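Local coordinates for protein tannase (Lactobacillus plantarum, PDB 3WA7) that hydrolyses galloyl ester bonds in tannins to release gallic acid, as an esterase with the alpha/beta-hydrolase fold, at residues Q264-L269 / L282-A287; I314-G319 / P446-H451; S338-K343 / A418-S423. One frame throughout, in Å; residues are numbered along the deposited sequence.

Contact 1: Q264-L269 / L282-A287; sequences QFSTYL and LTLNEA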
loop_
_atom_site.group_PDB
_atom_site.type_symbol
_atom_site.label_atom_id
_atom_site.label_comp_id
_atom_site.label_asym_id
_atom_site.label_seq_id
_atom_site.Cartn_x
_atom_site.Cartn_y
_atom_site.Cartn_z
ATOM N N GLN A 264 -8.317 16.732 17.409
ATOM C CA GLN A 264 -7.466 15.707 17.987
ATOM C C GLN A 264 -6.266 15.353 17.110
ATOM O O GLN A 264 -5.243 14.889 17.613
ATOM C CB GLN A 264 -8.293 14.466 18.325
ATOM C CG GLN A 264 -9.175 14.653 19.561
ATOM C CD GLN A 264 -8.399 15.180 20.762
ATOM O OE1 GLN A 264 -8.257 16.392 20.950
ATOM N NE2 GLN A 264 -7.878 14.268 21.573
ATOM N N PHE A 265 -6.374 15.584 15.805
ATOM C CA PHE A 265 -5.246 15.291 14.929
ATOM C C PHE A 265 -4.045 16.161 15.305
ATOM O O PHE A 265 -2.901 15.732 15.167
ATOM C CB PHE A 265 -5.599 15.535 13.457
ATOM C CG PHE A 265 -4.497 15.150 12.504
ATOM C CD1 PHE A 265 -4.106 13.819 12.376
ATOM C CD2 PHE A 265 -3.844 16.117 11.742
ATOM C CE1 PHE A 265 -3.082 13.454 11.506
ATOM C CE2 PHE A 265 -2.816 15.766 10.866
ATOM C CZ PHE A 265 -2.434 14.425 10.749
ATOM N N SER A 266 -4.292 17.385 15.770
ATOM C CA SER A 266 -3.178 18.258 16.148
ATOM C C SER A 266 -2.362 17.609 17.256
ATOM O O SER A 266 -1.134 17.619 17.227
ATOM C CB SER A 266 -3.679 19.631 16.614
ATOM O OG SER A 266 -4.284 20.344 15.551
ATOM N N THR A 267 -3.049 17.033 18.233
ATOM C CA THR A 267 -2.363 16.384 19.338
ATOM C C THR A 267 -1.586 15.167 18.854
ATOM O O THR A 267 -0.432 14.967 19.229
ATOM C CB THR A 267 -3.362 15.966 20.423
ATOM O OG1 THR A 267 -4.022 17.139 20.915
ATOM C CG2 THR A 267 -2.647 15.271 21.576
ATOM N N TYR A 268 -2.227 14.354 18.024
ATOM C CA TYR A 268 -1.581 13.170 17.479
ATOM C C TYR A 268 -0.347 13.567 16.667
ATOM O O TYR A 268 0.749 13.045 16.873
ATOM C CB TYR A 268 -2.548 12.402 16.574
ATOM C CG TYR A 268 -1.852 11.330 15.765
ATOM C CD1 TYR A 268 -1.282 10.220 16.386
ATOM C CD2 TYR A 268 -1.712 11.458 14.382
ATOM C CE1 TYR A 268 -0.583 9.262 15.648
ATOM C CE2 TYR A 268 -1.017 10.509 13.639
ATOM C CZ TYR A 268 -0.455 9.414 14.277
ATOM O OH TYR A 268 0.233 8.473 13.541
ATOM N N LEU A 269 -0.536 14.493 15.734
ATOM C CA LEU A 269 0.563 14.942 14.888
ATOM C C LEU A 269 1.719 15.491 15.722
ATOM O O LEU A 269 2.873 15.100 15.535
ATOM C CB LEU A 269 0.059 16.000 13.897
ATOM C CG LEU A 269 0.972 16.507 12.768
ATOM C CD1 LEU A 269 1.975 17.520 13.305
ATOM C CD2 LEU A 269 1.670 15.326 12.100
ATOM N N LEU A 282 7.916 19.489 13.739
ATOM C CA LEU A 282 6.775 19.935 12.944
ATOM C C LEU A 282 5.525 19.841 13.806
ATOM O O LEU A 282 5.328 18.852 14.517
ATOM C CB LEU A 282 6.609 19.058 11.700
ATOM C CG LEU A 282 7.751 19.129 10.684
ATOM C CD1 LEU A 282 7.474 18.165 9.540
ATOM C CD2 LEU A 282 7.883 20.553 10.161
ATOM N N THR A 283 4.674 20.861 13.739
ATOM C CA THR A 283 3.467 20.876 14.558
ATOM C C THR A 283 2.245 21.485 13.881
ATOM O O THR A 283 2.309 21.999 12.761
ATOM C CB THR A 283 3.693 21.683 15.861
ATOM O OG1 THR A 283 4.009 23.038 15.521
ATOM C CG2 THR A 283 4.833 21.096 16.684
ATOM N N LEU A 284 1.127 21.406 14.591
ATOM C CA LEU A 284 -0.140 21.972 14.154
ATOM C C LEU A 284 -0.738 22.628 15.387
ATOM O O LEU A 284 -0.591 22.114 16.496
ATOM C CB LEU A 284 -1.095 20.885 13.661
ATOM C CG LEU A 284 -0.798 20.238 12.308
ATOM C CD1 LEU A 284 -1.821 19.136 12.042
ATOM C CD2 LEU A 284 -0.841 21.294 11.209
ATOM N N ASN A 285 -1.398 23.766 15.211
ATOM C CA ASN A 285 -2.005 24.411 16.364
ATOM C C ASN A 285 -3.426 23.898 16.506
ATOM O O ASN A 285 -3.853 23.004 15.773
ATOM C CB ASN A 285 -2.005 25.939 16.228
ATOM C CG ASN A 285 -2.841 26.429 15.063
ATOM O OD1 ASN A 285 -3.748 25.739 14.594
ATOM N ND2 ASN A 285 -2.554 27.642 14.607
ATOM N N GLU A 286 -4.159 24.471 17.449
ATOM C CA GLU A 286 -5.528 24.057 17.704
ATOM C C GLU A 286 -6.460 24.182 16.498
ATOM O O GLU A 286 -7.471 23.486 16.425
ATOM C CB GLU A 286 -6.076 24.845 18.905
ATOM C CG GLU A 286 -7.550 24.627 19.193
ATOM C CD GLU A 286 -8.443 25.628 18.482
ATOM O OE1 GLU A 286 -9.678 25.547 18.648
ATOM O OE2 GLU A 286 -7.911 26.500 17.764
ATOM N N ALA A 287 -6.115 25.041 15.544
ATOM C CA ALA A 287 -6.958 25.243 14.364
ATOM C C ALA A 287 -6.532 24.455 13.122
ATOM O O ALA A 287 -7.110 24.622 12.049
ATOM C CB ALA A 287 -7.027 26.731 14.034
HETATM O O HOH W 1 5.318 16.159 14.588
#
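A chi1 of -176° puts CG of Phe265 anti to its backbone N, beside the carbonyl carbon, while Leu284 on the facing segment has its own CG anti to the carbonyl carbon and beside the backbone N (chi1 -73°). The contact packs helix 252-271, which holds 264-269, against the loop that leads from it to helix 291-309; residues 282-287 are an irregular part of that loop. Both helices are within the long insertion between strands 199-203 and 410-414 of the central alpha/beta-hydrolase sheet. CD1 of Leu284 meets the Phe265 ring obliquely, 3.6 Å from CD2. The same methyl lies 3.9 Å from Leu269 CG, one helical turn further on, where the two leucine side chains cross at about a right angle. Leu269 CB rests over a face of the Phe265 ring, toward the rim, while Leu269 CD1 reaches the backbone of the loop, 3.8 Å from Leu282 O. Trp218 of helix 209-220 and Phe292 of helix 291-309 continue this apolar cluster, each touching Leu284. Polar contacts flank the leucine. In the Ser266 conformer described, one of two modelled, OG donates to Asn285 O at 2.7 Å, with a C=O...donor angle of 145° and the donor tilted from the carbonyl plane. Leu284 CB packs 3.7 Å from that same Ser266 OG. Toward the other end a water lies between the backbones, 2.8 Å from Leu269 O and 2.7 Å from Leu282 O. Beyond Leu284 the loop forms an Asx turn: Asn285 OD1, which also accepts from Met289 N, lies 2.6 Å from Ala287 N, and that N sits above the plane of the Asn285 side-chain carbonyl.

Contact 2: I314-G319 / P446-H451; sequences IHKYAG and PWDIPH. With SO4 (sulfate ion), chain C.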
loop_
_atom_site.group_PDB
_atom_site.type_symbol
_atom_site.label_atom_id
_atom_site.label_comp_id
_atom_site.label_asym_id
_atom_site.label_seq_id
_atom_site.Cartn_x
_atom_site.Cartn_y
_atom_site.Cartn_z
ATOM N N ILE A 314 -2.141 23.250 -15.556
ATOM C CA ILE A 314 -2.545 23.100 -14.166
ATOM C C ILE A 314 -3.742 23.947 -13.755
ATOM O O ILE A 314 -4.065 24.045 -12.570
ATOM C CB ILE A 314 -1.366 23.371 -13.207
ATOM C CG1 ILE A 314 -0.813 24.779 -13.420
ATOM C CG2 ILE A 314 -0.282 22.323 -13.430
ATOM C CD1 ILE A 314 0.186 25.197 -12.356
ATOM N N HIS A 315 -4.400 24.561 -14.733
ATOM C CA HIS A 315 -5.596 25.348 -14.453
ATOM C C HIS A 315 -6.730 24.335 -14.540
ATOM O O HIS A 315 -7.305 24.112 -15.604
ATOM C CB HIS A 315 -5.780 26.454 -15.499
ATOM C CG HIS A 315 -7.003 27.296 -15.286
ATOM N ND1 HIS A 315 -8.279 26.828 -15.520
ATOM C CD2 HIS A 315 -7.145 28.575 -14.868
ATOM C CE1 HIS A 315 -9.153 27.784 -15.257
ATOM N NE2 HIS A 315 -8.490 28.856 -14.860
ATOM N N LYS A 316 -7.021 23.700 -13.411
ATOM C CA LYS A 316 -8.063 22.690 -13.328
ATOM C C LYS A 316 -8.693 22.792 -11.946
ATOM O O LYS A 316 -9.909 22.947 -11.818
ATOM C CB LYS A 316 -7.450 21.301 -13.541
ATOM C CG LYS A 316 -8.462 20.173 -13.579
ATOM C CD LYS A 316 -7.815 18.860 -14.002
ATOM C CE LYS A 316 -8.828 17.728 -13.986
ATOM N NZ LYS A 316 -8.238 16.444 -14.453
ATOM N N TYR A 317 -7.858 22.702 -10.915
ATOM C CA TYR A 317 -8.327 22.819 -9.539
ATOM C C TYR A 317 -8.024 24.234 -9.072
ATOM O O TYR A 317 -7.019 24.826 -9.469
ATOM C CB TYR A 317 -7.613 21.830 -8.612
ATOM C CG TYR A 317 -7.745 20.388 -9.026
ATOM C CD1 TYR A 317 -6.789 19.789 -9.845
ATOM C CD2 TYR A 317 -8.839 19.627 -8.620
ATOM C CE1 TYR A 317 -6.916 18.466 -10.248
ATOM C CE2 TYR A 317 -8.979 18.303 -9.019
ATOM C CZ TYR A 317 -8.014 17.729 -9.832
ATOM O OH TYR A 317 -8.149 16.420 -10.231
ATOM N N ALA A 318 -8.892 24.771 -8.224
ATOM C CA ALA A 318 -8.717 26.124 -7.713
ATOM C C ALA A 318 -7.654 26.195 -6.619
ATOM O O ALA A 318 -7.241 25.169 -6.070
ATOM C CB ALA A 318 -10.046 26.639 -7.171
ATOM N N GLY A 319 -7.200 27.413 -6.325
ATOM C CA GLY A 319 -6.236 27.602 -5.256
ATOM C C GLY A 319 -4.820 28.056 -5.554
ATOM O O GLY A 319 -4.217 28.750 -4.736
ATOM N N PRO A 446 2.452 12.843 -7.151
ATOM C CA PRO A 446 2.204 13.082 -8.581
ATOM C C PRO A 446 0.930 13.861 -8.899
ATOM O O PRO A 446 -0.166 13.477 -8.495
ATOM C CB PRO A 446 2.174 11.668 -9.165
ATOM C CG PRO A 446 3.116 10.929 -8.282
ATOM C CD PRO A 446 2.737 11.417 -6.908
ATOM N N TRP A 447 1.090 14.944 -9.655
ATOM C CA TRP A 447 -0.024 15.812 -10.032
ATOM C C TRP A 447 -1.200 15.132 -10.729
ATOM O O TRP A 447 -1.028 14.348 -11.665
ATOM C CB TRP A 447 0.477 16.954 -10.926
ATOM C CG TRP A 447 -0.625 17.879 -11.361
ATOM C CD1 TRP A 447 -1.231 17.928 -12.588
ATOM C CD2 TRP A 447 -1.285 18.855 -10.549
ATOM N NE1 TRP A 447 -2.231 18.876 -12.584
ATOM C CE2 TRP A 447 -2.284 19.459 -11.345
ATOM C CE3 TRP A 447 -1.131 19.276 -9.220
ATOM C CZ2 TRP A 447 -3.127 20.464 -10.855
ATOM C CZ3 TRP A 447 -1.969 20.273 -8.733
ATOM C CH2 TRP A 447 -2.955 20.856 -9.550
ATOM N N ASP A 448 -2.396 15.459 -10.257
ATOM C CA ASP A 448 -3.648 14.963 -10.812
ATOM C C ASP A 448 -3.739 13.456 -11.015
ATOM O O ASP A 448 -4.440 12.985 -11.913
ATOM C CB ASP A 448 -3.935 15.699 -12.127
ATOM C CG ASP A 448 -5.388 15.593 -12.553
ATOM O OD1 ASP A 448 -6.261 15.480 -11.668
ATOM O OD2 ASP A 448 -5.660 15.640 -13.773
ATOM N N ILE A 449 -3.035 12.702 -10.179
ATOM C CA ILE A 449 -3.076 11.248 -10.257
ATOM C C ILE A 449 -4.111 10.783 -9.244
ATOM O O ILE A 449 -4.055 11.154 -8.073
ATOM C CB ILE A 449 -1.705 10.624 -9.929
ATOM C CG1 ILE A 449 -0.730 10.892 -11.078
ATOM C CG2 ILE A 449 -1.845 9.118 -9.717
ATOM C CD1 ILE A 449 -1.159 10.262 -12.389
ATOM N N PRO A 450 -5.088 9.984 -9.692
ATOM C CA PRO A 450 -6.139 9.478 -8.808
ATOM C C PRO A 450 -5.644 8.322 -7.954
ATOM O O PRO A 450 -4.452 8.016 -7.934
ATOM C CB PRO A 450 -7.217 9.039 -9.789
ATOM C CG PRO A 450 -6.393 8.459 -10.900
ATOM C CD PRO A 450 -5.291 9.504 -11.072
ATOM N N HIS A 451 -6.574 7.690 -7.248
ATOM C CA HIS A 451 -6.264 6.549 -6.405
ATOM C C HIS A 451 -5.886 5.414 -7.354
ATOM O O HIS A 451 -6.754 4.819 -7.997
ATOM C CB HIS A 451 -7.499 6.177 -5.582
ATOM C CG HIS A 451 -7.254 5.103 -4.572
ATOM N ND1 HIS A 451 -6.339 5.236 -3.550
ATOM C CD2 HIS A 451 -7.817 3.881 -4.418
ATOM C CE1 HIS A 451 -6.350 4.142 -2.809
ATOM N NE2 HIS A 451 -7.237 3.305 -3.314
HETATM S S SO4 C . -9.060 -0.153 -3.102
HETATM O O1 SO4 C . -8.915 -1.070 -4.247
HETATM O O2 SO4 C . -8.894 1.236 -3.554
HETATM O O3 SO4 C . -10.406 -0.309 -2.532
HETATM O O4 SO4 C . -8.041 -0.469 -2.086
#
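The type II beta turn from Pro446 to Ile449, which follows strand 440-444, sets Trp447 and Asp448 at its two corners against Ile314, Lys316 and Tyr317. Ile314 CG2 lies over the five-membered ring of Trp447 in a CH-pi contact, 4.3 Å from its centroid. Tyr317 turns its edge toward the face of the indole six-membered ring, an offset edge-to-face pair with planes at 83° in which CD1 approaches CZ2 to 3.9 Å. The Asp448 carboxylate divides its oxygens between two partners: OD1 accepts from Tyr317 OH at 2.6 Å, nearly along its C-O axis, and OD2 takes Lys316 NZ on its syn side in a 2.8 Å salt bridge. An alanine in place of Asp448 would probably leave the Lys316 charge without its mate here and the Tyr317 hydroxyl without this acceptor. This loop is the one that, in alpha/beta-hydrolases, carries the histidine after the last strand. His451 is accordingly the probable catalytic histidine, its ND1 hydrogen-bonded to Asp419 OD2 and its NE2 to Ser163 OG. A sulfate, also held by Ser163 OG and Gly77 N, lies at the imidazole edge, its O2 accepting a weak bond from His451 NE2 at 2.7 Å.

Contact 3: S338-K343 / A418-S423; sequences SLTRMK and ADRDTS. With GOL (glycerol), chain E.
Lys343 NZ is gripped by three oxygens: it donates to Asp421 O at 2.9 Å, in the carbonyl plane and on a lone pair, and to O1 (2.8 Å) and O2 of a bound glycerol. An extended chain beyond CG carries the amine to this meeting point. Glycerol O1 in turn donates to Asp421 OD2 at 2.6 Å, so the molecule ties the lysine to the carboxylate, and Glu357 holds it as well. The glycerol, probably from the crystallisation liquor, lies close to the probable active site, since the Asp421 side chain that it bonds also touches His451. The other main grip is by Arg420, which bends at chi2 and chi3 (71°) and takes Thr340 side-on with two nitrogens. NE donates to Thr340 O at 2.9 Å with an N-H...acceptor angle of 145°, coming from 48° out of the carbonyl plane; NH2 donates to Thr340 OG1 at 3.0 Å and also reaches His227 O. Thr340 is the first residue to leave helix 332-339, so the arginine fastens the chain where the helix ends. Segment 418-423 follows strand 410-414 and is the alpha/beta-hydrolase loop that carries the acid: OD2 of Asp419, probably the triad aspartate, is hydrogen-bonded to His451 ND1. Its OD1 accepts from Asp421 N, closing an Asx turn. Over one face of the Arg420 guanidinium, toward the rim, lies CB of selenomethionine Met342, 3.3 Å above the plane; farther along its extended chain, SE comes within 3.3 Å of Asp421 OD1. The aliphatic part of Arg420 slides past Leu339 in the opposite direction, CG to CG at 3.6 Å, while Leu339 CD1 reaches over to Ala418.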
loop_
_atom_site.group_PDB
_atom_site.type_symbol
_atom_site.label_atom_id
_atom_site.label_comp_id
_atom_site.label_asym_id
_atom_site.label_seq_id
_atom_site.Cartn_x
_atom_site.Cartn_y
_atom_site.Cartn_z
ATOM N N SER A 338 -12.054 22.141 -4.100
ATOM C CA SER A 338 -12.097 21.909 -5.539
ATOM C C SER A 338 -11.914 20.421 -5.842
ATOM O O SER A 338 -12.590 19.862 -6.700
ATOM C CB SER A 338 -10.997 22.728 -6.228
ATOM O OG SER A 338 -11.059 22.602 -7.636
ATOM N N LEU A 339 -11.002 19.785 -5.114
ATOM C CA LEU A 339 -10.720 18.364 -5.292
ATOM C C LEU A 339 -11.903 17.496 -4.851
ATOM O O LEU A 339 -12.194 16.465 -5.464
ATOM C CB LEU A 339 -9.477 17.990 -4.484
ATOM C CG LEU A 339 -9.020 16.535 -4.557
ATOM C CD1 LEU A 339 -8.748 16.145 -6.008
ATOM C CD2 LEU A 339 -7.772 16.367 -3.707
ATOM N N THR A 340 -12.559 17.944 -3.782
ATOM C CA THR A 340 -13.723 17.313 -3.147
ATOM C C THR A 340 -13.419 16.196 -2.152
ATOM O O THR A 340 -12.423 15.470 -2.261
ATOM C CB THR A 340 -14.765 16.756 -4.171
ATOM O OG1 THR A 340 -14.295 15.524 -4.734
ATOM C CG2 THR A 340 -15.027 17.769 -5.281
ATOM N N ARG A 341 -14.298 16.089 -1.163
ATOM C CA ARG A 341 -14.213 15.069 -0.129
ATOM C C ARG A 341 -14.822 13.796 -0.706
ATOM O O ARG A 341 -15.846 13.846 -1.384
ATOM C CB ARG A 341 -15.009 15.514 1.104
ATOM C CG ARG A 341 -15.287 14.405 2.113
ATOM C CD ARG A 341 -16.404 14.803 3.073
ATOM N NE ARG A 341 -15.955 15.687 4.146
ATOM C CZ ARG A 341 -15.381 15.270 5.272
ATOM N NH1 ARG A 341 -15.181 13.975 5.481
ATOM N NH2 ARG A 341 -15.016 16.149 6.195
HETATM N N MSE A 342 -14.195 12.660 -0.430
HETATM C CA MSE A 342 -14.684 11.383 -0.932
HETATM C C MSE A 342 -15.497 10.623 0.106
HETATM O O MSE A 342 -16.630 10.217 -0.152
HETATM C CB MSE A 342 -13.506 10.513 -1.370
HETATM C CG MSE A 342 -13.908 9.165 -1.925
HETATM SE SE MSE A 342 -12.382 8.011 -2.127
HETATM C CE MSE A 342 -13.288 6.311 -2.032
ATOM N N LYS A 343 -14.909 10.440 1.284
ATOM C CA LYS A 343 -15.543 9.688 2.362
ATOM C C LYS A 343 -16.237 10.532 3.426
ATOM O O LYS A 343 -15.879 11.688 3.655
ATOM C CB LYS A 343 -14.495 8.791 3.024
ATOM C CG LYS A 343 -13.837 7.818 2.054
ATOM C CD LYS A 343 -12.707 7.049 2.712
ATOM C CE LYS A 343 -12.113 6.026 1.753
ATOM N NZ LYS A 343 -11.012 5.244 2.388
ATOM N N ALA A 418 -4.482 13.757 -6.562
ATOM C CA ALA A 418 -5.935 13.765 -6.719
ATOM C C ALA A 418 -6.563 12.560 -6.018
ATOM O O ALA A 418 -7.743 12.262 -6.206
ATOM C CB ALA A 418 -6.308 13.767 -8.200
ATOM N N ASP A 419 -5.766 11.884 -5.198
ATOM C CA ASP A 419 -6.212 10.708 -4.455
ATOM C C ASP A 419 -6.778 11.149 -3.103
ATOM O O ASP A 419 -6.039 11.634 -2.246
ATOM C CB ASP A 419 -5.021 9.762 -4.245
ATOM C CG ASP A 419 -5.405 8.467 -3.553
ATOM O OD1 ASP A 419 -6.361 8.471 -2.752
ATOM O OD2 ASP A 419 -4.726 7.443 -3.796
ATOM N N ARG A 420 -8.088 10.976 -2.921
ATOM C CA ARG A 420 -8.761 11.367 -1.682
ATOM C C ARG A 420 -9.190 10.181 -0.818
ATOM O O ARG A 420 -10.029 10.333 0.075
ATOM C CB ARG A 420 -9.997 12.214 -2.005
ATOM C CG ARG A 420 -9.729 13.334 -2.994
ATOM C CD ARG A 420 -10.465 13.085 -4.291
ATOM N NE ARG A 420 -11.905 13.257 -4.134
ATOM C CZ ARG A 420 -12.811 12.304 -4.336
ATOM N NH1 ARG A 420 -12.436 11.084 -4.707
ATOM N NH2 ARG A 420 -14.101 12.577 -4.174
ATOM N N ASP A 421 -8.625 9.002 -1.069
ATOM C CA ASP A 421 -8.996 7.825 -0.288
ATOM C C ASP A 421 -8.497 7.915 1.146
ATOM O O ASP A 421 -9.020 7.257 2.043
ATOM C CB ASP A 421 -8.493 6.552 -0.968
ATOM C CG ASP A 421 -9.354 6.160 -2.151
ATOM O OD1 ASP A 421 -9.413 6.931 -3.131
ATOM O OD2 ASP A 421 -9.989 5.085 -2.096
ATOM N N THR A 422 -7.475 8.736 1.353
ATOM C CA THR A 422 -6.941 8.977 2.685
ATOM C C THR A 422 -6.243 10.330 2.600
ATOM O O THR A 422 -5.865 10.768 1.514
ATOM C CB THR A 422 -5.949 7.869 3.133
ATOM O OG1 THR A 422 -5.717 7.984 4.543
ATOM C CG2 THR A 422 -4.623 7.983 2.391
ATOM N N SER A 423 -6.092 11.005 3.730
ATOM C CA SER A 423 -5.445 12.313 3.737
ATOM C C SER A 423 -4.003 12.264 3.253
ATOM O O SER A 423 -3.301 11.270 3.449
ATOM C CB SER A 423 -5.466 12.909 5.147
ATOM O OG SER A 423 -4.670 14.083 5.202
HETATM C C1 GOL E . -9.464 2.642 0.141
HETATM O O1 GOL E . -10.409 3.717 0.112
HETATM C C2 GOL E . -9.712 1.770 1.372
HETATM O O2 GOL E . -9.797 2.602 2.527
HETATM C C3 GOL E . -8.555 0.790 1.559
HETATM O O3 GOL E . -9.017 -0.351 2.289
#

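Contact 1 closes before contact 2 opens, and contact 3 is nested inside the loop that contact 2 closes. Contacts 2 and 3 have centres about 11 Å apart and touch: each joins the inserted region to a loop following one of two neighbouring strands of the central sheet, 440-444 (outermost) for contact 2 and 410-414 for contact 3. Those loops bring His451 and Asp419 together, consistent with a Ser-His-Asp triad with Ser163. Contact 1 lies within the insertion, its centre about 26 Å from that of contact 2 and about 20 Å from that of contact 3. Helix 209-220 links contacts 1 and 3, with side chains from both packing on it; helix 291-309 links contacts 1 and 2.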